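VirX1 (Cyanophage Syn10, PDB 6QGM) iodinates diverse substrates as a viral halogenase and probably depends on a flavin, as its relatives the tryptophan halogenases do. Local coordinates at residues Asn135-Leu140 with Pro155-Asp160. Residues are numbered along the deposited sequence; the frame is centred on the assembly and turned at random.
Sequences NSNTYL and PNFNFD
Phe157 holds its CG anti to its own backbone N (chi1 171°), which carries the ring to the start of helix 137-143; there Leu140, with CG opposite its carbonyl carbon, extends CD1 to meet it. The methyl stands 3.7 Å from the centroid of the Phe157 ring and 19° off the ring normal, which identifies a CH-pi contact over one face. Its displacement is toward the rim, where Leu140 CD1 lies 3.6 Å from Phe157 CE2. The opposite face carries Phe159 N, again offset, as the chain turns into helix 159-162.

Asn137 lays its whole amide obliquely against the CD1-CE1 side of the same ring. Its CG is 3.5 Å from Phe157 CD1, its OD1 comes within 3.4 Å of Phe157 CE1, and ND2 is also close; the amide plane is tilted 47° from the ring, so the two flat groups are not stacked. The polar ends of this amide are engaged with other residues: OD1 accepts from Asn77 ND2, while ND2 donates to Phe96 O and Asp162 O. Three bonds on both ends of the amide therefore fix its rotation beside the ring. The bond to Asp162 also ties the start of helix 137-143 to helix 159-162.

One residue earlier, Ser136 meets Pro155 through OG, 3.5 Å from Pro155 CD, a van der Waals contact against the pyrrolidine. Behind it, Thr138 OG1 donates to Asn135 O over 2.6 Å, from above the carbonyl plane.

The segments bury 226 Å² together, modest packing between two helix entries within the tryptophan halogenase family region. Leu140 with Phe157 is the only apolar side-chain pair; Asn137 and Ser136 set polar side chains against carbon in van der Waals contact. Cohesion thus comes from packing without hydrogen bonds between the segments, whereas the polar bonds of Asn137 position its amide from outside the pair.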
ATOM      1  N   ASN B 135      -6.585   4.827 -28.854  1.00 47.05           N
ATOM      2  CA  ASN B 135      -8.008   4.397 -28.866  1.00 45.66           C
ATOM      3  C   ASN B 135      -8.622   4.812 -30.203  1.00 45.90           C
ATOM      4  O   ASN B 135      -8.573   6.000 -30.552  1.00 45.71           O
ATOM      5  CB  ASN B 135      -8.767   4.937 -27.653  1.00 45.44           C
ATOM      6  CG  ASN B 135     -10.212   4.518 -27.657  1.00 45.58           C
ATOM      7  OD1 ASN B 135     -10.851   4.576 -28.709  1.00 47.11           O
ATOM      8  ND2 ASN B 135     -10.727   4.108 -26.494  1.00 43.37           N
ATOM      9  N   SER B 136      -9.170   3.843 -30.928  1.00 48.45           N
ATOM     10  CA  SER B 136      -9.737   4.018 -32.287  1.00 49.52           C
ATOM     11  C   SER B 136     -11.215   4.401 -32.167  1.00 49.37           C
ATOM     12  O   SER B 136     -11.763   4.964 -33.127  1.00 49.60           O
ATOM     13  CB  SER B 136      -9.526   2.768 -33.129  1.00 50.44           C
ATOM     14  OG  SER B 136      -8.140   2.430 -33.204  1.00 47.08           O
ATOM     15  N   ASN B 137     -11.828   4.121 -31.016  1.00 49.94           N
ATOM     16  CA  ASN B 137     -13.191   4.603 -30.693  1.00 50.23           C
ATOM     17  C   ASN B 137     -13.193   6.113 -30.945  1.00 48.32           C
ATOM     18  O   ASN B 137     -14.200   6.618 -31.446  1.00 49.37           O
ATOM     19  CB  ASN B 137     -13.616   4.202 -29.276  1.00 50.77           C
ATOM     20  CG  ASN B 137     -15.116   4.153 -29.088  1.00 51.92           C
ATOM     21  OD1 ASN B 137     -15.871   4.395 -30.034  1.00 54.56           O
ATOM     22  ND2 ASN B 137     -15.556   3.833 -27.880  1.00 50.64           N
ATOM     23  N   THR B 138     -12.077   6.780 -30.649  1.00 48.30           N
ATOM     24  CA  THR B 138     -11.808   8.227 -30.906  1.00 50.10           C
ATOM     25  C   THR B 138     -12.267   8.641 -32.312  1.00 51.98           C
ATOM     26  O   THR B 138     -12.880   9.709 -32.435  1.00 50.57           O
ATOM     27  CB  THR B 138     -10.315   8.539 -30.743  1.00 48.78           C
ATOM     28  OG1 THR B 138      -9.904   7.988 -29.489  1.00 46.06           O
ATOM     29  CG2 THR B 138      -9.998  10.020 -30.813  1.00 48.75           C
ATOM     30  N   TYR B 139     -11.975   7.838 -33.333  1.00 54.67           N
ATOM     31  CA  TYR B 139     -12.299   8.135 -34.755  1.00 57.65           C
ATOM     32  C   TYR B 139     -13.814   8.147 -34.978  1.00 59.15           C
ATOM     33  O   TYR B 139     -14.290   9.024 -35.726  1.00 63.63           O
ATOM     34  CB  TYR B 139     -11.660   7.111 -35.693  1.00 59.01           C
ATOM     35  CG  TYR B 139     -10.153   7.100 -35.674  1.00 59.17           C
ATOM     36  CD1 TYR B 139      -9.434   8.083 -36.324  1.00 61.04           C
ATOM     37  CD2 TYR B 139      -9.448   6.095 -35.043  1.00 58.47           C
ATOM     38  CE1 TYR B 139      -8.053   8.086 -36.307  1.00 62.53           C
ATOM     39  CE2 TYR B 139      -8.067   6.066 -35.048  1.00 60.97           C
ATOM     40  CZ  TYR B 139      -7.361   7.064 -35.691  1.00 62.17           C
ATOM     41  OH  TYR B 139      -5.995   7.067 -35.698  1.00 64.33           O
ATOM     42  N   LEU B 140     -14.542   7.190 -34.390  1.00 56.72           N
ATOM     43  CA  LEU B 140     -16.027   7.116 -34.463  1.00 55.43           C
ATOM     44  C   LEU B 140     -16.591   8.417 -33.873  1.00 53.28           C
ATOM     45  O   LEU B 140     -17.424   9.076 -34.532  1.00 55.30           O
ATOM     46  CB  LEU B 140     -16.533   5.901 -33.682  1.00 55.26           C
ATOM     47  CG  LEU B 140     -16.075   4.535 -34.195  1.00 57.64           C
ATOM     48  CD1 LEU B 140     -16.641   3.395 -33.335  1.00 59.24           C
ATOM     49  CD2 LEU B 140     -16.442   4.350 -35.671  1.00 58.43           C
ATOM     50  N   PRO B 155      -9.741  -1.141 -34.474  1.00 71.03           N
ATOM     51  CA  PRO B 155      -8.966  -1.920 -33.509  1.00 71.65           C
ATOM     52  C   PRO B 155      -9.411  -1.715 -32.058  1.00 70.44           C
ATOM     53  O   PRO B 155      -9.596  -0.581 -31.678  1.00 70.92           O
ATOM     54  CB  PRO B 155      -7.538  -1.392 -33.664  1.00 72.76           C
ATOM     55  CG  PRO B 155      -7.500  -0.775 -35.045  1.00 72.67           C
ATOM     56  CD  PRO B 155      -8.899  -0.239 -35.269  1.00 71.74           C
ATOM     57  N   ASN B 156      -9.585  -2.813 -31.315  1.00 69.94           N
ATOM     58  CA  ASN B 156      -9.741  -2.810 -29.834  1.00 68.41           C
ATOM     59  C   ASN B 156     -11.026  -2.083 -29.420  1.00 63.95           C
ATOM     60  O   ASN B 156     -11.069  -1.551 -28.303  1.00 64.98           O
ATOM     61  CB  ASN B 156      -8.508  -2.205 -29.148  1.00 69.69           C
ATOM     62  CG  ASN B 156      -7.489  -3.260 -28.753  1.00 72.64           C
ATOM     63  OD1 ASN B 156      -6.291  -3.134 -29.033  1.00 74.98           O
ATOM     64  ND2 ASN B 156      -7.961  -4.323 -28.121  1.00 72.14           N
ATOM     65  N   PHE B 157     -12.052  -2.101 -30.275  1.00 62.38           N
ATOM     66  CA  PHE B 157     -13.396  -1.520 -30.027  1.00 60.55           C
ATOM     67  C   PHE B 157     -14.431  -2.642 -30.034  1.00 62.89           C
ATOM     68  O   PHE B 157     -14.490  -3.401 -31.018  1.00 63.06           O
ATOM     69  CB  PHE B 157     -13.746  -0.498 -31.106  1.00 60.22           C
ATOM     70  CG  PHE B 157     -15.175  -0.011 -31.075  1.00 60.45           C
ATOM     71  CD1 PHE B 157     -15.641   0.773 -30.020  1.00 60.71           C
ATOM     72  CD2 PHE B 157     -16.046  -0.335 -32.106  1.00 60.58           C
ATOM     73  CE1 PHE B 157     -16.959   1.217 -29.994  1.00 60.73           C
ATOM     74  CE2 PHE B 157     -17.353   0.122 -32.077  1.00 61.14           C
ATOM     75  CZ  PHE B 157     -17.813   0.892 -31.029  1.00 60.49           C
ATOM     76  N   ASN B 158     -15.228  -2.716 -28.965  1.00 64.61           N
ATOM     77  CA  ASN B 158     -16.298  -3.727 -28.763  1.00 66.22           C
ATOM     78  C   ASN B 158     -17.627  -2.968 -28.640  1.00 65.10           C
ATOM     79  O   ASN B 158     -17.865  -2.390 -27.582  1.00 66.44           O
ATOM     80  CB  ASN B 158     -15.947  -4.608 -27.564  1.00 66.85           C
ATOM     81  CG  ASN B 158     -17.060  -5.526 -27.094  1.00 69.63           C
ATOM     82  OD1 ASN B 158     -18.251  -5.294 -27.333  1.00 71.75           O
ATOM     83  ND2 ASN B 158     -16.660  -6.576 -26.407  1.00 72.60           N
ATOM     84  N   PHE B 159     -18.441  -2.956 -29.699  1.00 65.10           N
ATOM     85  CA  PHE B 159     -19.671  -2.132 -29.819  1.00 62.85           C
ATOM     86  C   PHE B 159     -20.505  -2.225 -28.528  1.00 63.15           C
ATOM     87  O   PHE B 159     -20.801  -1.164 -27.954  1.00 60.37           O
ATOM     88  CB  PHE B 159     -20.462  -2.526 -31.073  1.00 62.23           C
ATOM     89  CG  PHE B 159     -21.782  -1.806 -31.174  1.00 62.55           C
ATOM     90  CD1 PHE B 159     -21.833  -0.483 -31.589  1.00 62.91           C
ATOM     91  CD2 PHE B 159     -22.966  -2.431 -30.825  1.00 64.09           C
ATOM     92  CE1 PHE B 159     -23.039   0.197 -31.669  1.00 62.41           C
ATOM     93  CE2 PHE B 159     -24.164  -1.745 -30.888  1.00 64.55           C
ATOM     94  CZ  PHE B 159     -24.199  -0.434 -31.314  1.00 63.24           C
ATOM     95  N   ASP B 160     -20.855  -3.437 -28.091  1.00 64.87           N
ATOM     96  CA  ASP B 160     -21.712  -3.692 -26.897  1.00 65.57           C
ATOM     97  C   ASP B 160     -21.211  -2.920 -25.666  1.00 64.44           C
ATOM     98  O   ASP B 160     -22.041  -2.269 -24.998  1.00 62.80           O
ATOM     99  CB  ASP B 160     -21.788  -5.179 -26.544  1.00 66.95           C
ATOM    100  CG  ASP B 160     -23.004  -5.869 -27.145  1.00 71.05           C
ATOM    101  OD1 ASP B 160     -23.398  -5.483 -28.284  1.00 71.16           O
ATOM    102  OD2 ASP B 160     -23.588  -6.752 -26.447  1.00 74.40           O
TER